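Local coordinates for protein particle-associated lyase (PDB 4Y9V) that probably cleaves the capsular polysaccharide of Acinetobacter baumannii as a lyase, forming the trimeric tailspike of bacteriophage AP22, at residues V99-G103 and F213-K217; I557-L563 and T613-E619; L583-V589 and A601-K607. All blocks are in the same frame, centred on the assembly; numbering follows the deposited sequence. Where two conformers were deposited one is given.

Contact 1 of 3, residues V99-G103 and F213-K217; sequences VNETG and FNYLK. With EDO (1,2-ethanediol), chain J.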
loop_
_atom_site.group_PDB
_atom_site.type_symbol
_atom_site.label_atom_id
_atom_site.label_comp_id
_atom_site.label_asym_id
_atom_site.label_seq_id
_atom_site.Cartn_x
_atom_site.Cartn_y
_atom_site.Cartn_z
ATOM N N VAL A 99 -34.336 7.791 -7.827
ATOM C CA VAL A 99 -34.432 7.408 -6.429
ATOM C C VAL A 99 -35.357 6.188 -6.400
ATOM O O VAL A 99 -36.582 6.300 -6.403
ATOM C CB VAL A 99 -34.940 8.517 -5.511
ATOM C CG1 VAL A 99 -34.853 8.043 -4.063
ATOM C CG2 VAL A 99 -34.190 9.798 -5.717
ATOM N N ASN A 100 -34.750 4.997 -6.441
ATOM C CA ASN A 100 -35.470 3.746 -6.563
ATOM C C ASN A 100 -35.604 3.032 -5.225
ATOM O O ASN A 100 -34.614 2.894 -4.516
ATOM C CB ASN A 100 -34.757 2.838 -7.559
ATOM C CG ASN A 100 -34.769 3.423 -8.959
ATOM O OD1 ASN A 100 -35.654 4.132 -9.345
ATOM N ND2 ASN A 100 -33.739 3.078 -9.746
ATOM N N GLU A 101 -36.798 2.553 -4.890
ATOM C CA GLU A 101 -36.960 1.686 -3.741
ATOM C C GLU A 101 -36.199 0.378 -3.982
ATOM O O GLU A 101 -36.131 -0.109 -5.124
ATOM C CB GLU A 101 -38.441 1.434 -3.465
ATOM C CG GLU A 101 -39.203 2.649 -2.973
ATOM C CD GLU A 101 -40.628 2.328 -2.553
ATOM O OE1 GLU A 101 -41.186 1.315 -3.065
ATOM O OE2 GLU A 101 -41.234 3.073 -1.745
ATOM N N THR A 102 -35.710 -0.240 -2.932
ATOM C CA THR A 102 -35.128 -1.567 -3.056
ATOM C C THR A 102 -36.156 -2.508 -3.678
ATOM O O THR A 102 -37.350 -2.444 -3.337
ATOM C CB THR A 102 -34.688 -2.057 -1.670
ATOM O OG1 THR A 102 -33.660 -1.155 -1.218
ATOM C CG2 THR A 102 -34.136 -3.483 -1.713
ATOM N N GLY A 103 -35.696 -3.373 -4.548
ATOM C CA GLY A 103 -36.571 -4.281 -5.270
ATOM C C GLY A 103 -37.168 -3.707 -6.548
ATOM O O GLY A 103 -37.846 -4.420 -7.288
ATOM N N PHE A 213 -28.056 7.549 -9.488
ATOM C CA PHE A 213 -29.021 6.608 -8.942
ATOM C C PHE A 213 -28.517 6.184 -7.568
ATOM O O PHE A 213 -27.320 5.982 -7.361
ATOM C CB PHE A 213 -29.224 5.380 -9.838
ATOM C CG PHE A 213 -27.939 4.685 -10.251
ATOM C CD1 PHE A 213 -27.302 5.099 -11.401
ATOM C CD2 PHE A 213 -27.393 3.649 -9.532
ATOM C CE1 PHE A 213 -26.135 4.511 -11.827
ATOM C CE2 PHE A 213 -26.217 3.046 -9.946
ATOM C CZ PHE A 213 -25.566 3.493 -11.080
ATOM N N ASN A 214 -29.445 5.994 -6.635
ATOM C CA ASN A 214 -29.139 5.377 -5.364
ATOM C C ASN A 214 -28.963 3.865 -5.501
ATOM O O ASN A 214 -28.137 3.240 -4.811
ATOM C CB ASN A 214 -30.211 5.683 -4.321
ATOM C CG ASN A 214 -31.571 5.147 -4.684
ATOM O OD1 ASN A 214 -31.973 5.162 -5.841
ATOM N ND2 ASN A 214 -32.321 4.624 -3.719
ATOM N N TYR A 215 -29.765 3.265 -6.366
ATOM C CA TYR A 215 -29.965 1.822 -6.476
ATOM C C TYR A 215 -30.470 1.584 -7.885
ATOM O O TYR A 215 -31.452 2.222 -8.284
ATOM C CB TYR A 215 -31.024 1.408 -5.470
ATOM C CG TYR A 215 -31.487 -0.025 -5.481
ATOM C CD1 TYR A 215 -32.500 -0.456 -6.313
ATOM C CD2 TYR A 215 -30.915 -0.945 -4.610
ATOM C CE1 TYR A 215 -32.921 -1.769 -6.313
ATOM C CE2 TYR A 215 -31.347 -2.252 -4.579
ATOM C CZ TYR A 215 -32.359 -2.673 -5.426
ATOM O OH TYR A 215 -32.898 -3.939 -5.387
ATOM N N LEU A 216 -29.827 0.668 -8.588
ATOM C CA LEU A 216 -30.290 0.315 -9.935
ATOM C C LEU A 216 -30.075 -1.183 -10.044
ATOM O O LEU A 216 -28.945 -1.671 -9.848
ATOM C CB LEU A 216 -29.550 1.146 -10.954
ATOM C CG LEU A 216 -29.868 0.821 -12.405
ATOM C CD1 LEU A 216 -31.330 0.972 -12.704
ATOM C CD2 LEU A 216 -29.037 1.682 -13.374
ATOM N N LYS A 217 -31.135 -1.941 -10.313
ATOM C CA LYS A 217 -31.107 -3.391 -10.428
ATOM C C LYS A 217 -31.838 -3.753 -11.724
ATOM O O LYS A 217 -32.948 -3.288 -11.981
ATOM C CB LYS A 217 -31.750 -4.051 -9.228
ATOM C CG LYS A 217 -31.720 -5.577 -9.245
ATOM C CD LYS A 217 -32.172 -6.201 -7.940
ATOM C CE LYS A 217 -32.296 -7.697 -8.051
ATOM N NZ LYS A 217 -32.633 -8.303 -6.747
HETATM C C1 EDO J . -43.173 3.192 1.086
HETATM O O1 EDO J . -42.237 2.146 0.792
HETATM C C2 EDO J . -44.575 2.767 0.782
HETATM O O2 EDO J . -45.001 1.716 1.624
#

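Contact 2 of 3, residues I557-L563 and T613-E619; sequences IVSVGNL and TFNLYWE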
loop_
_atom_site.group_PDB
_atom_site.type_symbol
_atom_site.label_atom_id
_atom_site.label_comp_id
_atom_site.label_asym_id
_atom_site.label_seq_id
_atom_site.Cartn_x
_atom_site.Cartn_y
_atom_site.Cartn_z
ATOM N N ILE A 557 35.840 -15.293 -4.075
ATOM C CA ILE A 557 36.798 -14.951 -3.038
ATOM C C ILE A 557 37.033 -16.179 -2.156
ATOM O O ILE A 557 36.019 -16.732 -1.723
ATOM C CB ILE A 557 36.279 -13.784 -2.189
ATOM C CG1 ILE A 557 36.002 -12.542 -2.998
ATOM C CG2 ILE A 557 37.275 -13.497 -1.070
ATOM C CD1 ILE A 557 37.155 -11.976 -3.727
ATOM N N VAL A 558 38.280 -16.588 -1.924
ATOM C CA VAL A 558 38.625 -17.686 -1.006
ATOM C C VAL A 558 39.561 -17.137 0.081
ATOM O O VAL A 558 40.509 -16.419 -0.232
ATOM C CB VAL A 558 39.277 -18.855 -1.749
ATOM C CG1 VAL A 558 39.773 -19.902 -0.744
ATOM C CG2 VAL A 558 38.285 -19.395 -2.751
ATOM N N SER A 559 39.314 -17.507 1.340
ATOM C CA SER A 559 40.137 -17.177 2.482
ATOM C C SER A 559 40.374 -18.408 3.354
ATOM O O SER A 559 39.620 -19.381 3.253
ATOM C CB SER A 559 39.439 -16.089 3.300
ATOM O OG SER A 559 40.219 -15.468 4.312
ATOM N N VAL A 560 41.393 -18.376 4.186
ATOM C CA VAL A 560 41.759 -19.485 5.077
ATOM C C VAL A 560 41.712 -18.993 6.515
ATOM O O VAL A 560 42.090 -17.849 6.822
ATOM C CB VAL A 560 43.136 -20.040 4.655
ATOM C CG1 VAL A 560 44.267 -19.064 4.755
ATOM C CG2 VAL A 560 43.467 -21.317 5.408
ATOM N N GLY A 561 41.273 -19.850 7.432
ATOM C CA GLY A 561 41.200 -19.441 8.807
ATOM C C GLY A 561 41.056 -20.584 9.770
ATOM O O GLY A 561 40.849 -21.751 9.421
ATOM N N ASN A 562 41.149 -20.217 11.048
ATOM C CA ASN A 562 41.109 -21.158 12.153
ATOM C C ASN A 562 39.696 -21.675 12.396
ATOM O O ASN A 562 38.689 -21.072 11.998
ATOM C CB ASN A 562 41.655 -20.431 13.371
ATOM C CG ASN A 562 42.125 -21.321 14.496
ATOM O OD1 ASN A 562 42.154 -22.549 14.406
ATOM N ND2 ASN A 562 42.570 -20.643 15.540
ATOM N N LEU A 563 39.635 -22.818 13.077
ATOM C CA LEU A 563 38.406 -23.412 13.546
ATOM C C LEU A 563 37.841 -22.679 14.769
ATOM O O LEU A 563 38.617 -22.255 15.649
ATOM C CB LEU A 563 38.658 -24.867 14.008
ATOM C CG LEU A 563 39.222 -25.819 12.958
ATOM C CD1 LEU A 563 39.525 -27.144 13.627
ATOM C CD2 LEU A 563 38.300 -25.974 11.765
ATOM N N THR A 613 44.130 -29.476 10.487
ATOM C CA THR A 613 42.726 -29.267 10.137
ATOM C C THR A 613 42.380 -27.800 10.329
ATOM O O THR A 613 42.690 -27.200 11.388
ATOM C CB THR A 613 41.813 -30.171 11.003
ATOM O OG1 THR A 613 42.165 -31.535 10.783
ATOM C CG2 THR A 613 40.355 -29.952 10.691
ATOM N N PHE A 614 41.744 -27.195 9.320
ATOM C CA PHE A 614 41.447 -25.761 9.344
ATOM C C PHE A 614 40.331 -25.486 8.358
ATOM O O PHE A 614 39.900 -26.377 7.625
ATOM C CB PHE A 614 42.722 -24.939 9.102
ATOM C CG PHE A 614 43.405 -25.303 7.775
ATOM C CD1 PHE A 614 43.055 -24.653 6.618
ATOM C CD2 PHE A 614 44.371 -26.283 7.749
ATOM C CE1 PHE A 614 43.665 -25.011 5.418
ATOM C CE2 PHE A 614 44.981 -26.635 6.561
ATOM C CZ PHE A 614 44.625 -25.991 5.393
ATOM N N ASN A 615 39.874 -24.244 8.329
ATOM C CA ASN A 615 38.776 -23.853 7.439
ATOM C C ASN A 615 39.250 -23.131 6.190
ATOM O O ASN A 615 40.156 -22.288 6.229
ATOM C CB ASN A 615 37.827 -22.925 8.187
ATOM C CG ASN A 615 36.927 -23.661 9.156
ATOM O OD1 ASN A 615 36.509 -24.785 8.897
ATOM N ND2 ASN A 615 36.622 -22.976 10.263
ATOM N N LEU A 616 38.539 -23.412 5.105
ATOM C CA LEU A 616 38.527 -22.589 3.914
ATOM C C LEU A 616 37.129 -21.963 3.802
ATOM O O LEU A 616 36.130 -22.607 4.039
ATOM C CB LEU A 616 38.880 -23.369 2.647
ATOM C CG LEU A 616 40.325 -23.802 2.587
ATOM C CD1 LEU A 616 40.578 -24.797 1.497
ATOM C CD2 LEU A 616 41.192 -22.547 2.274
ATOM N N TYR A 617 37.114 -20.698 3.415
ATOM C CA TYR A 617 35.898 -19.926 3.241
ATOM C C TYR A 617 35.824 -19.456 1.807
ATOM O O TYR A 617 36.849 -19.201 1.161
ATOM C CB TYR A 617 35.882 -18.723 4.171
ATOM C CG TYR A 617 35.974 -19.079 5.619
ATOM C CD1 TYR A 617 34.834 -19.420 6.327
ATOM C CD2 TYR A 617 37.190 -19.071 6.309
ATOM C CE1 TYR A 617 34.886 -19.746 7.677
ATOM C CE2 TYR A 617 37.249 -19.374 7.657
ATOM C CZ TYR A 617 36.098 -19.690 8.358
ATOM O OH TYR A 617 36.207 -19.955 9.690
ATOM N N TRP A 618 34.601 -19.261 1.307
ATOM C CA TRP A 618 34.409 -18.810 -0.045
ATOM C C TRP A 618 33.168 -17.921 -0.125
ATOM O O TRP A 618 32.228 -18.062 0.660
ATOM C CB TRP A 618 34.300 -20.010 -1.041
ATOM C CG TRP A 618 33.135 -20.905 -0.704
ATOM C CD1 TRP A 618 33.100 -21.942 0.185
ATOM C CD2 TRP A 618 31.805 -20.759 -1.192
ATOM N NE1 TRP A 618 31.851 -22.471 0.281
ATOM C CE2 TRP A 618 31.024 -21.752 -0.577
ATOM C CE3 TRP A 618 31.165 -19.899 -2.117
ATOM C CZ2 TRP A 618 29.651 -21.903 -0.834
ATOM C CZ3 TRP A 618 29.822 -20.047 -2.348
ATOM C CH2 TRP A 618 29.071 -21.046 -1.733
ATOM N N GLU A 619 33.195 -17.059 -1.139
ATOM C CA GLU A 619 32.058 -16.234 -1.500
ATOM C C GLU A 619 31.999 -16.117 -3.014
ATOM O O GLU A 619 33.041 -15.915 -3.647
ATOM C CB GLU A 619 32.184 -14.834 -0.873
ATOM C CG GLU A 619 30.947 -13.983 -1.091
ATOM C CD GLU A 619 30.987 -12.704 -0.336
ATOM O OE1 GLU A 619 30.757 -11.683 -1.073
ATOM O OE2 GLU A 619 31.252 -12.678 0.872
HETATM O O HOH W 1 38.344 -18.532 10.833
HETATM O O HOH W 2 42.537 -24.481 12.487
#

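Contact 3 of 3, residues L583-V589 and A601-K607; sequences LRTPTPV and AILWNKK. Unlike the reference sequence in segment 601-607: Ile602 (reference Val).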
loop_
_atom_site.group_PDB
_atom_site.type_symbol
_atom_site.label_atom_id
_atom_site.label_comp_id
_atom_site.label_asym_id
_atom_site.label_seq_id
_atom_site.Cartn_x
_atom_site.Cartn_y
_atom_site.Cartn_z
ATOM N N LEU A 583 59.251 -19.945 6.361
ATOM C CA LEU A 583 58.128 -20.429 7.152
ATOM C C LEU A 583 56.997 -20.830 6.198
ATOM O O LEU A 583 56.698 -20.128 5.240
ATOM C CB LEU A 583 57.638 -19.340 8.067
ATOM C CG LEU A 583 58.638 -18.961 9.174
ATOM C CD1 LEU A 583 58.483 -17.523 9.570
ATOM C CD2 LEU A 583 58.562 -19.949 10.336
ATOM N N ARG A 584 56.382 -21.991 6.498
ATOM C CA ARG A 584 55.224 -22.460 5.754
ATOM C C ARG A 584 54.009 -21.556 6.033
ATOM O O ARG A 584 53.722 -21.269 7.183
ATOM C CB ARG A 584 54.915 -23.883 6.196
ATOM C CG ARG A 584 53.783 -24.543 5.413
ATOM C CD ARG A 584 53.570 -25.965 5.824
ATOM N NE ARG A 584 54.681 -26.871 5.537
ATOM C CZ ARG A 584 55.617 -27.265 6.408
ATOM N NH1 ARG A 584 55.697 -26.784 7.660
ATOM N NH2 ARG A 584 56.526 -28.134 6.008
ATOM N N THR A 585 53.334 -21.194 4.930
ATOM C CA THR A 585 52.089 -20.419 5.062
ATOM C C THR A 585 51.073 -20.986 4.074
ATOM O O THR A 585 51.438 -21.600 3.058
ATOM C CB THR A 585 52.227 -18.918 4.866
ATOM O OG1 THR A 585 52.424 -18.777 3.481
ATOM C CG2 THR A 585 53.404 -18.297 5.590
ATOM N N PRO A 586 49.779 -20.804 4.367
ATOM C CA PRO A 586 48.728 -21.339 3.497
ATOM C C PRO A 586 48.221 -20.299 2.504
ATOM O O PRO A 586 47.408 -19.440 2.852
ATOM C CB PRO A 586 47.642 -21.658 4.522
ATOM C CG PRO A 586 47.779 -20.603 5.572
ATOM C CD PRO A 586 49.249 -20.384 5.669
ATOM N N THR A 587 48.669 -20.318 1.233
ATOM C CA THR A 587 48.160 -19.324 0.283
ATOM C C THR A 587 46.774 -19.739 -0.200
ATOM O O THR A 587 46.635 -20.803 -0.817
ATOM C CB THR A 587 49.109 -19.209 -0.920
ATOM O OG1 THR A 587 50.391 -18.729 -0.497
ATOM C CG2 THR A 587 48.537 -18.232 -1.959
ATOM N N PRO A 588 45.745 -18.933 0.054
ATOM C CA PRO A 588 44.392 -19.327 -0.341
ATOM C C PRO A 588 44.138 -18.997 -1.816
ATOM O O PRO A 588 44.522 -17.912 -2.268
ATOM C CB PRO A 588 43.500 -18.464 0.572
ATOM C CG PRO A 588 44.314 -17.175 0.760
ATOM C CD PRO A 588 45.771 -17.648 0.790
ATOM N N VAL A 589 43.469 -19.901 -2.512
ATOM C CA VAL A 589 43.128 -19.727 -3.909
ATOM C C VAL A 589 41.785 -20.347 -4.206
ATOM O O VAL A 589 41.326 -21.250 -3.496
ATOM C CB VAL A 589 44.180 -20.364 -4.871
ATOM C CG1 VAL A 589 45.581 -19.832 -4.568
ATOM C CG2 VAL A 589 44.168 -21.898 -4.782
ATOM N N ALA A 601 41.073 -23.843 -2.128
ATOM C CA ALA A 601 42.275 -24.635 -1.854
ATOM C C ALA A 601 43.326 -23.756 -1.213
ATOM O O ALA A 601 43.267 -22.533 -1.273
ATOM C CB ALA A 601 42.801 -25.242 -3.164
ATOM N N ILE A 602 44.342 -24.427 -0.659
ATOM C CA ILE A 602 45.587 -23.813 -0.255
ATOM C C ILE A 602 46.703 -24.327 -1.146
ATOM O O ILE A 602 46.803 -25.537 -1.398
ATOM C CB ILE A 602 45.939 -24.252 1.227
ATOM C CG1 ILE A 602 44.955 -23.667 2.190
ATOM C CG2 ILE A 602 47.377 -23.888 1.568
ATOM C CD1 ILE A 602 44.863 -22.234 1.854
ATOM N N LEU A 603 47.561 -23.406 -1.572
ATOM C CA LEU A 603 48.848 -23.732 -2.201
ATOM C C LEU A 603 49.935 -23.501 -1.135
ATOM O O LEU A 603 50.023 -22.409 -0.559
ATOM C CB LEU A 603 49.108 -22.894 -3.423
ATOM C CG LEU A 603 48.100 -23.061 -4.570
ATOM C CD1 LEU A 603 48.413 -22.128 -5.701
ATOM C CD2 LEU A 603 48.051 -24.473 -5.083
ATOM N N TRP A 604 50.735 -24.515 -0.877
ATOM C CA TRP A 604 51.778 -24.447 0.134
ATOM C C TRP A 604 53.091 -23.961 -0.463
ATOM O O TRP A 604 53.471 -24.411 -1.569
ATOM C CB TRP A 604 52.006 -25.841 0.777
ATOM C CG TRP A 604 50.783 -26.370 1.443
ATOM C CD1 TRP A 604 49.980 -27.374 0.998
ATOM C CD2 TRP A 604 50.222 -25.913 2.694
ATOM N NE1 TRP A 604 48.933 -27.580 1.884
ATOM C CE2 TRP A 604 49.064 -26.692 2.914
ATOM C CE3 TRP A 604 50.562 -24.935 3.604
ATOM C CZ2 TRP A 604 48.247 -26.507 4.045
ATOM C CZ3 TRP A 604 49.767 -24.734 4.734
ATOM C CH2 TRP A 604 48.618 -25.533 4.924
ATOM N N ASN A 605 53.825 -23.153 0.258
ATOM C CA ASN A 605 55.190 -22.802 -0.149
ATOM C C ASN A 605 56.219 -23.845 0.236
ATOM O O ASN A 605 57.324 -23.815 -0.297
ATOM C CB ASN A 605 55.588 -21.403 0.364
ATOM C CG ASN A 605 55.552 -21.289 1.877
ATOM O OD1 ASN A 605 54.748 -21.926 2.557
ATOM N ND2 ASN A 605 56.422 -20.430 2.405
ATOM N N LYS A 606 55.936 -24.766 1.120
ATOM C CA LYS A 606 56.831 -25.926 1.292
ATOM C C LYS A 606 55.871 -27.021 1.758
ATOM O O LYS A 606 54.943 -26.834 2.555
ATOM C CB LYS A 606 58.036 -25.685 2.187
ATOM C CG LYS A 606 57.683 -25.349 3.597
ATOM C CD LYS A 606 58.826 -25.650 4.532
ATOM C CE LYS A 606 58.888 -24.946 5.843
ATOM N NZ LYS A 606 60.181 -25.157 6.592
ATOM N N LYS A 607 56.156 -28.201 1.215
ATOM C CA LYS A 607 55.263 -29.326 1.290
ATOM C C LYS A 607 55.026 -29.694 2.753
ATOM O O LYS A 607 55.890 -29.577 3.630
ATOM C CB LYS A 607 55.740 -30.527 0.488
ATOM C CG LYS A 607 56.747 -31.410 1.023
ATOM C CD LYS A 607 57.092 -32.547 0.058
ATOM C CE LYS A 607 58.359 -33.252 0.595
ATOM N NZ LYS A 607 58.660 -34.380 -0.294
HETATM O O HOH W 3 59.275 -27.835 7.101
HETATM O O HOH W 4 52.101 -20.322 0.704
#

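Contact 1 of 3, residues V99-G103 and F213-K217
Val99 and Asn100 end one strand and run alongside Asn214 and Tyr215, with CA atoms 5.8 Å apart in both the Val99-Asn214 and Asn100-Tyr215 pairs; the chains then spread to 7.6 Å between the CA atoms of Gly103 and Lys217. The side-chain carboxamide of Asn214 takes the place of a backbone partner: Asn100 N donates to Asn214 OD1 (2.8 Å), and Asn214 ND2 donates to Asn100 O (3.0 Å). These are corners of stacked coils in a parallel beta-helix, the pectin lyase-like fold, where strand 96-100 pairs with 211-213 and, after the corner, 105-109 pairs with 215-220. Asn100 points toward the other segment and its ND2 donates to Tyr215 O (2.8 Å). The Tyr215 ring lies against residues 101-103, one face meeting Thr102 CA in a CH-pi contact, 4.0 Å from CA to ring centroid, while Gly103 N donates to Tyr215 OH (3.0 Å). Glu101, which points away, accepts at OE2 from O1 of a 1,2-ethanediol molecule (2.9 Å), probably left by the crystallisation liquor.

Contact 2 of 3, residues I557-L563 and T613-E619
Val558, Val560, Leu616 and Trp618 share one face of this antiparallel strand pair, and the apolar centre forms where Val560 meets its neighbours: its CB is 4.0 Å from Leu616 CD2, and its CG2 is 3.6 Å from Phe614 CD1. Val558 extends the patch, with CG1 4.3 Å from Leu616 CD2 and CG2 4.4 Å from Trp618 CB. The pair belongs to the C-terminal Ig-like tailspike domain, and this face packs on Ile602 and Pro600 of strand 597-604 in a second sheet, as in a beta-sandwich.

Beneath the side chains the backbones are zipped at three hydrogen-bonded pairs, Ile557-Glu619, Ser559-Tyr617 and Gly561-Asn615. Each has two N-H...O bonds, the shortest from Tyr617 N to Ser559 O (2.8 Å). At the non-hydrogen-bonded positions CA-H groups fill in, Trp618 CA approaching Ile557 O to 3.1 Å. On the other face the Tyr617 ring turns its edge to Gly561, whose N is 4.1 Å from Tyr617 CE2; a side chain on that glycine would be cramped there. Ser559 OG hydrogen-bonds Val558 N of the second subunit, and Ile557 packs on Ile557 of that subunit.

Toward Asn562 side chains and water take over from the backbone ladder. Asn615 ND2 makes weak hydrogen bonds to Asn562 O (3.3 Å) and Tyr617 OH (3.1 Å), and a water joins Asn562 O and Tyr617 OH, 2.8 Å from each. Asn562 ND2 reaches Ser591 O of the second subunit, while a second water donates to Asn562 OD1 (2.7 Å) and to Thr613 O (2.9 Å).

Contact 3 of 3, residues L583-V589 and A601-K607
Ala601 pairs with Val589 through two backbone bonds, Val589 N to Ala601 O and Ala601 N to Val589 O, both 2.9 Å, in the hairpin of strands 586-594 and 597-604 within the Ig-like domain. Ile602, which is Val in the reference sequence, lies opposite Pro588 and also sets its CG2 3.7 Å from Pro586 CB. Pro588 sits at a non-hydrogen-bonded position, where its missing N-H costs the pairing nothing; the next hydrogen-bonded pair is Thr587-Leu603, Leu603 N to Thr587 O (2.9 Å) and Thr587 N to Leu603 O (3.1 Å). On its own face Leu603 CD1 touches Val589 CG1 at 3.8 Å.

Trp604 lays its indole beside Pro586, CZ3 to CB 3.7 Å, and Arg584, CE3 to CG 3.7 Å; its NE1 bonds to Thr539 OG1. At Asn605 the side chain replaces the backbone: OD1 accepts from Thr585 N and ND2 donates to Leu583 O, both 2.9 Å. Lys606 and Lys607 offer carbonyls to Arg584, with NE 3.0 Å from Lys606 O and NH2 2.9 Å from Lys607 O, while Lys606 CD lies over the guanidinium face. One water bridges Arg584 NH2 and Lys606 NZ, which also bonds weakly to Pro582 O.

Arg584 NH1 adds a salt bridge to Glu576. Beyond the Thr587-Leu603 pair, then, the Asn605 carboxamide and the Arg584 guanidinium satisfy main-chain groups and join the two segments.

In the fold
Contacts 2 and 3 belong to one C-terminal domain, their centres about 12 Å apart, with contact 3 nested inside the loop that contact 2 closes. Val560 and Leu616 of contact 2 pack on Pro586 and Ile602 of contact 3 in a shared apolar interior, and Val558 lies against the backbone O of Val589; both strand pairs are buried. Contact 1 lies on the other side of the chain's centre, about 76 Å from contact 2 between centres, and is only partly buried. There side-chain amides and a tyrosine hydroxyl do the bonding across a beta-helix corner, whereas contact 2 relies on a regular backbone ladder and contact 3 passes from ladder to side-chain bonds. All three touch the second subunit of the trimer.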